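PDB 6ACS: ditrans,polycis-undecaprenyl-diphosphate synthase ((2E,6E)-farnesyl-diphosphate specific) from Acinetobacter baumannii, which probably condenses isopentenyl diphosphate stepwise onto farnesyl diphosphate, with magnesium, to make undecaprenyl diphosphate, the lipid carrier precursor for bacterial cell wall polysaccharides. Local coordinates for residues H12-M17 with S194-W199; M140-N145 with L198-Y203. All coordinates share one frame; numbering follows the deposited sequence. Where two conformers were deposited one is given.

Contact 1. Residues H12-M17 with S194-W199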
# COMPACT_ATOMS: atom_id res chain seq x y z
N HIS B 12 12.06 -6.57 -7.91
CA HIS B 12 11.72 -5.18 -8.14
C HIS B 12 11.91 -4.43 -6.82
O HIS B 12 11.28 -4.74 -5.80
CB HIS B 12 10.29 -5.08 -8.67
CG HIS B 12 9.86 -3.70 -9.09
ND1 HIS B 12 8.66 -3.48 -9.73
CD2 HIS B 12 10.45 -2.48 -8.95
CE1 HIS B 12 8.53 -2.18 -9.97
NE2 HIS B 12 9.59 -1.55 -9.50
N VAL B 13 12.84 -3.48 -6.85
CA VAL B 13 13.16 -2.62 -5.72
C VAL B 13 12.61 -1.23 -6.01
O VAL B 13 12.77 -0.71 -7.12
CB VAL B 13 14.67 -2.54 -5.48
CG1 VAL B 13 14.96 -1.55 -4.33
CG2 VAL B 13 15.21 -3.91 -5.17
N ALA B 14 11.97 -0.63 -5.01
CA ALA B 14 11.50 0.74 -5.11
C ALA B 14 12.16 1.55 -4.01
O ALA B 14 12.37 1.04 -2.91
CB ALA B 14 9.98 0.84 -4.99
N ILE B 15 12.47 2.82 -4.28
CA ILE B 15 13.14 3.67 -3.30
C ILE B 15 12.46 5.03 -3.22
O ILE B 15 12.30 5.71 -4.24
CB ILE B 15 14.64 3.87 -3.62
CG1 ILE B 15 15.32 2.52 -3.83
CG2 ILE B 15 15.31 4.64 -2.48
CD1 ILE B 15 16.83 2.64 -4.13
N ILE B 16 12.10 5.43 -2.00
CA ILE B 16 11.70 6.80 -1.70
C ILE B 16 12.94 7.51 -1.20
O ILE B 16 13.43 7.21 -0.10
CB ILE B 16 10.59 6.84 -0.65
CG1 ILE B 16 9.36 6.11 -1.19
CG2 ILE B 16 10.24 8.28 -0.28
CD1 ILE B 16 8.27 6.00 -0.13
N MET B 17 13.47 8.40 -2.02
CA MET B 17 14.72 9.11 -1.77
C MET B 17 14.35 10.36 -0.99
O MET B 17 13.86 11.34 -1.56
CB MET B 17 15.41 9.44 -3.09
CG MET B 17 15.62 8.23 -4.00
SD MET B 17 16.33 8.65 -5.62
CE MET B 17 14.98 9.54 -6.39
N SER B 194 3.93 7.31 2.04
CA SER B 194 3.70 8.66 1.52
C SER B 194 3.23 8.64 0.06
O SER B 194 3.76 9.36 -0.79
CB SER B 194 4.95 9.52 1.67
OG SER B 194 5.29 9.68 3.03
N ASN B 195 2.21 7.83 -0.21
CA ASN B 195 1.51 7.93 -1.49
C ASN B 195 2.44 7.63 -2.67
O ASN B 195 2.36 8.25 -3.73
CB ASN B 195 0.87 9.31 -1.65
CG ASN B 195 -0.09 9.36 -2.82
OD1 ASN B 195 -0.74 8.37 -3.15
ND2 ASN B 195 -0.15 10.51 -3.48
N PHE B 196 3.31 6.64 -2.49
CA PHE B 196 4.14 6.23 -3.62
C PHE B 196 3.38 5.06 -4.24
O PHE B 196 2.17 5.19 -4.46
CB PHE B 196 5.58 5.97 -3.12
CG PHE B 196 6.59 5.59 -4.20
CD1 PHE B 196 6.58 6.17 -5.45
CD2 PHE B 196 7.64 4.74 -3.88
CE1 PHE B 196 7.52 5.81 -6.42
CE2 PHE B 196 8.62 4.40 -4.83
CZ PHE B 196 8.56 4.93 -6.10
N LEU B 197 4.01 3.93 -4.49
CA LEU B 197 3.46 2.79 -5.24
C LEU B 197 2.47 1.90 -4.47
O LEU B 197 2.73 0.72 -4.20
CB LEU B 197 4.62 1.93 -5.71
CG LEU B 197 5.63 2.60 -6.62
CD1 LEU B 197 6.83 1.64 -6.80
CD2 LEU B 197 4.97 2.89 -7.95
N LEU B 198 1.28 2.44 -4.21
CA LEU B 198 0.33 1.76 -3.33
C LEU B 198 -0.14 0.42 -3.90
O LEU B 198 -0.10 -0.61 -3.22
CB LEU B 198 -0.87 2.67 -3.08
CG LEU B 198 -0.52 4.06 -2.55
CD1 LEU B 198 -1.79 4.91 -2.49
CD2 LEU B 198 0.18 3.99 -1.18
N TRP B 199 -0.60 0.43 -5.15
CA TRP B 199 -1.04 -0.82 -5.76
C TRP B 199 0.12 -1.79 -5.92
O TRP B 199 0.01 -2.98 -5.58
CB TRP B 199 -1.69 -0.51 -7.12
CG TRP B 199 -2.21 -1.71 -7.88
CD1 TRP B 199 -1.48 -2.54 -8.70
CD2 TRP B 199 -3.56 -2.19 -7.91
NE1 TRP B 199 -2.31 -3.52 -9.23
CE2 TRP B 199 -3.59 -3.31 -8.77
CE3 TRP B 199 -4.75 -1.77 -7.30
CZ2 TRP B 199 -4.75 -4.02 -9.02
CZ3 TRP B 199 -5.90 -2.47 -7.57
CH2 TRP B 199 -5.90 -3.58 -8.40
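Phe196 and Leu197 reach from the 194-199 loop onto one face of strand 12-17 and meet the side chains that the strand turns to that side, Ala14 and Ile16. The tightest touch is between Ile16 CG1 and Phe196 CD2, 3.5 Å apart, and the two side chains slide past each other in opposite directions. Ile16 CD1 continues along Phe196 and also meets its CB at 4.0 Å. Farther along the ring, Phe196 CE2 lies 3.8 Å from Ala14 CB, and the same methyl takes Leu197 CD1 at 3.7 Å. A small alanine suits this place, because a single methyl receives both the phenyl and the leucine tip. Phe196 has CG anti to its backbone N (chi1 -178°), which extends the ring toward the strand. Leu197, at the centre of an inverse gamma turn, sets its own CG 3.6 Å above the centre of the Phe196 ring, so the two neighbours enter as one hydrophobic block. Phe60 stacks on Phe196, and Leu184 of the adjoining strand 183-186 touches both Ile16 and Phe196. At the polar margin, Ser194 OG is hydrogen-bonded to Arg186 NH1. The whole is a buried apolar layer in which a loop covers the central parallel sheet of the cis-prenyltransferase fold, beside the predicted substrate-binding residues Arg186 and Ser194.

Contact 2. Residues M140-N145 with L198-Y203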
# COMPACT_ATOMS: atom_id res chain seq x y z
N MET B 140 -2.09 7.42 -5.45
CA MET B 140 -3.50 7.69 -5.63
C MET B 140 -3.79 8.21 -7.03
O MET B 140 -4.78 7.81 -7.64
CB MET B 140 -3.99 8.69 -4.58
CG MET B 140 -4.06 8.07 -3.19
SD MET B 140 -4.71 9.24 -1.94
CE MET B 140 -3.31 10.31 -1.67
N TRP B 141 -2.95 9.14 -7.52
CA TRP B 141 -3.12 9.63 -8.89
C TRP B 141 -3.11 8.47 -9.87
O TRP B 141 -3.94 8.41 -10.78
CB TRP B 141 -2.02 10.63 -9.25
CG TRP B 141 -2.00 10.86 -10.75
CD1 TRP B 141 -2.75 11.76 -11.45
CD2 TRP B 141 -1.25 10.13 -11.72
NE1 TRP B 141 -2.50 11.64 -12.80
CE2 TRP B 141 -1.59 10.64 -12.99
CE3 TRP B 141 -0.31 9.09 -11.64
CZ2 TRP B 141 -1.04 10.14 -14.17
CZ3 TRP B 141 0.23 8.59 -12.82
CH2 TRP B 141 -0.13 9.12 -14.06
N ASP B 142 -2.16 7.54 -9.69
CA ASP B 142 -1.99 6.39 -10.57
C ASP B 142 -3.26 5.54 -10.60
O ASP B 142 -3.77 5.19 -11.68
CB ASP B 142 -0.77 5.59 -10.04
CG ASP B 142 -0.29 4.45 -10.95
OD1 ASP B 142 -0.83 4.21 -12.05
OD2 ASP B 142 0.71 3.78 -10.53
N ILE B 143 -3.80 5.25 -9.42
CA ILE B 143 -5.00 4.45 -9.29
C ILE B 143 -6.21 5.17 -9.90
O ILE B 143 -7.00 4.56 -10.64
CB ILE B 143 -5.22 4.12 -7.80
CG1 ILE B 143 -4.22 3.02 -7.39
CG2 ILE B 143 -6.66 3.70 -7.52
CD1 ILE B 143 -3.99 2.94 -5.88
N ALA B 144 -6.37 6.47 -9.62
CA ALA B 144 -7.52 7.18 -10.18
C ALA B 144 -7.38 7.36 -11.69
O ALA B 144 -8.38 7.37 -12.40
CB ALA B 144 -7.72 8.53 -9.47
N ASN B 145 -6.15 7.47 -12.19
CA ASN B 145 -5.91 7.53 -13.63
C ASN B 145 -6.30 6.22 -14.30
O ASN B 145 -6.91 6.22 -15.39
CB ASN B 145 -4.43 7.85 -13.87
CG ASN B 145 -4.09 7.98 -15.34
OD1 ASN B 145 -3.38 7.15 -15.91
ND2 ASN B 145 -4.57 9.03 -15.95
N LEU B 198 1.28 2.44 -4.21
CA LEU B 198 0.33 1.76 -3.33
C LEU B 198 -0.14 0.42 -3.90
O LEU B 198 -0.10 -0.61 -3.22
CB LEU B 198 -0.87 2.67 -3.08
CG LEU B 198 -0.52 4.06 -2.55
CD1 LEU B 198 -1.79 4.91 -2.49
CD2 LEU B 198 0.18 3.99 -1.18
N TRP B 199 -0.60 0.43 -5.15
CA TRP B 199 -1.04 -0.82 -5.76
C TRP B 199 0.12 -1.79 -5.92
O TRP B 199 0.01 -2.98 -5.58
CB TRP B 199 -1.69 -0.51 -7.12
CG TRP B 199 -2.21 -1.71 -7.88
CD1 TRP B 199 -1.48 -2.54 -8.70
CD2 TRP B 199 -3.56 -2.19 -7.91
NE1 TRP B 199 -2.31 -3.52 -9.23
CE2 TRP B 199 -3.59 -3.31 -8.77
CE3 TRP B 199 -4.75 -1.77 -7.30
CZ2 TRP B 199 -4.75 -4.02 -9.02
CZ3 TRP B 199 -5.90 -2.47 -7.57
CH2 TRP B 199 -5.90 -3.58 -8.40
N GLN B 200 1.26 -1.30 -6.43
CA GLN B 200 2.36 -2.15 -6.85
C GLN B 200 3.15 -2.70 -5.67
O GLN B 200 3.84 -3.71 -5.81
CB GLN B 200 3.30 -1.38 -7.77
CG GLN B 200 2.62 -0.81 -9.05
CD GLN B 200 2.04 0.61 -8.90
OE1 GLN B 200 1.70 1.05 -7.80
NE2 GLN B 200 1.93 1.31 -10.01
N ALA B 201 3.04 -2.06 -4.51
CA ALA B 201 3.79 -2.49 -3.33
C ALA B 201 2.90 -3.17 -2.30
O ALA B 201 3.27 -3.25 -1.12
CB ALA B 201 4.53 -1.29 -2.72
N ALA B 202 1.76 -3.70 -2.74
CA ALA B 202 0.80 -4.28 -1.81
C ALA B 202 1.41 -5.37 -0.95
O ALA B 202 0.97 -5.57 0.20
CB ALA B 202 -0.39 -4.88 -2.55
N TYR B 203 2.38 -6.11 -1.48
CA TYR B 203 3.05 -7.17 -0.72
C TYR B 203 4.54 -6.91 -0.53
O TYR B 203 5.28 -7.84 -0.14
CB TYR B 203 2.82 -8.52 -1.38
CG TYR B 203 1.39 -8.98 -1.34
CD1 TYR B 203 0.86 -9.53 -0.18
CD2 TYR B 203 0.56 -8.84 -2.44
CE1 TYR B 203 -0.47 -9.97 -0.14
CE2 TYR B 203 -0.75 -9.27 -2.41
CZ TYR B 203 -1.25 -9.83 -1.26
OH TYR B 203 -2.56 -10.25 -1.24
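Helix 139-155 turns Asp142 and Ile143 toward the 198-203 segment, while Met140, which points away, is met at its CG. The closest grip is polar: Gln200 NE2 donates to Asp142 OD2 over 2.8 Å, with an N-H...O angle of 160°. The side chains meet tip to tip; the acceptor lies almost in the amide plane and offers its syn lone pair, although carboxylate and amide are turned 42° apart. Asp142 holds CG anti to its backbone N, while the long, flexible Gln200 bends at chi2 (90°) to bring its amide to the buried carboxylate. The apolar remainder is looser. Leu198 CD1 crosses Met140 obliquely, 4.0 Å from Met140 CG. Slender Ile143 CD1 reaches both Leu198 CB, at 4.2 Å, and Trp199 CB, at 4.3 Å, touching only the base of the tryptophan. The indole, partly exposed on the open side, goes on to meet Phe169. Beyond the type I beta turn from Trp199 to Ala202, Tyr203 O accepts a hydrogen bond from Arg192 NE of the second subunit. Asp142 OD2 is also hydrogen-bonded to Tyr137 OH, and OD1 to Ser174 OG. These neutral hydrogen-bond donors probably stabilise the negative charge and fix the carboxylate's rotation, and Gln200 NE2, hydrogen-bonded to both Asp142 OD2 and Ser174 O, holds the amide in turn.

Contacts 1 and 2 lie about 9 Å apart, centre to centre, and use successive parts of one loop between strands 183-186 and 205-208. Phe196 and Leu197 serve the sheet, Leu198 to Gln200 the helix, so the loop bridges strand 12-17 and helix 139-155. A direct polar tie joins them: Asn195 OD1 is 2.8 Å from Met140 N, a probable hydrogen bond near the helix start. Between side chains, the predicted substrate-binding Arg186 is about 4 Å from Ile16 but about 10 Å from Leu198, which instead lies about 4 Å from Ile193, another predicted substrate-binding residue. Both contacts touch the second subunit; at contact 2 Ile143 meets Ile143 of that subunit.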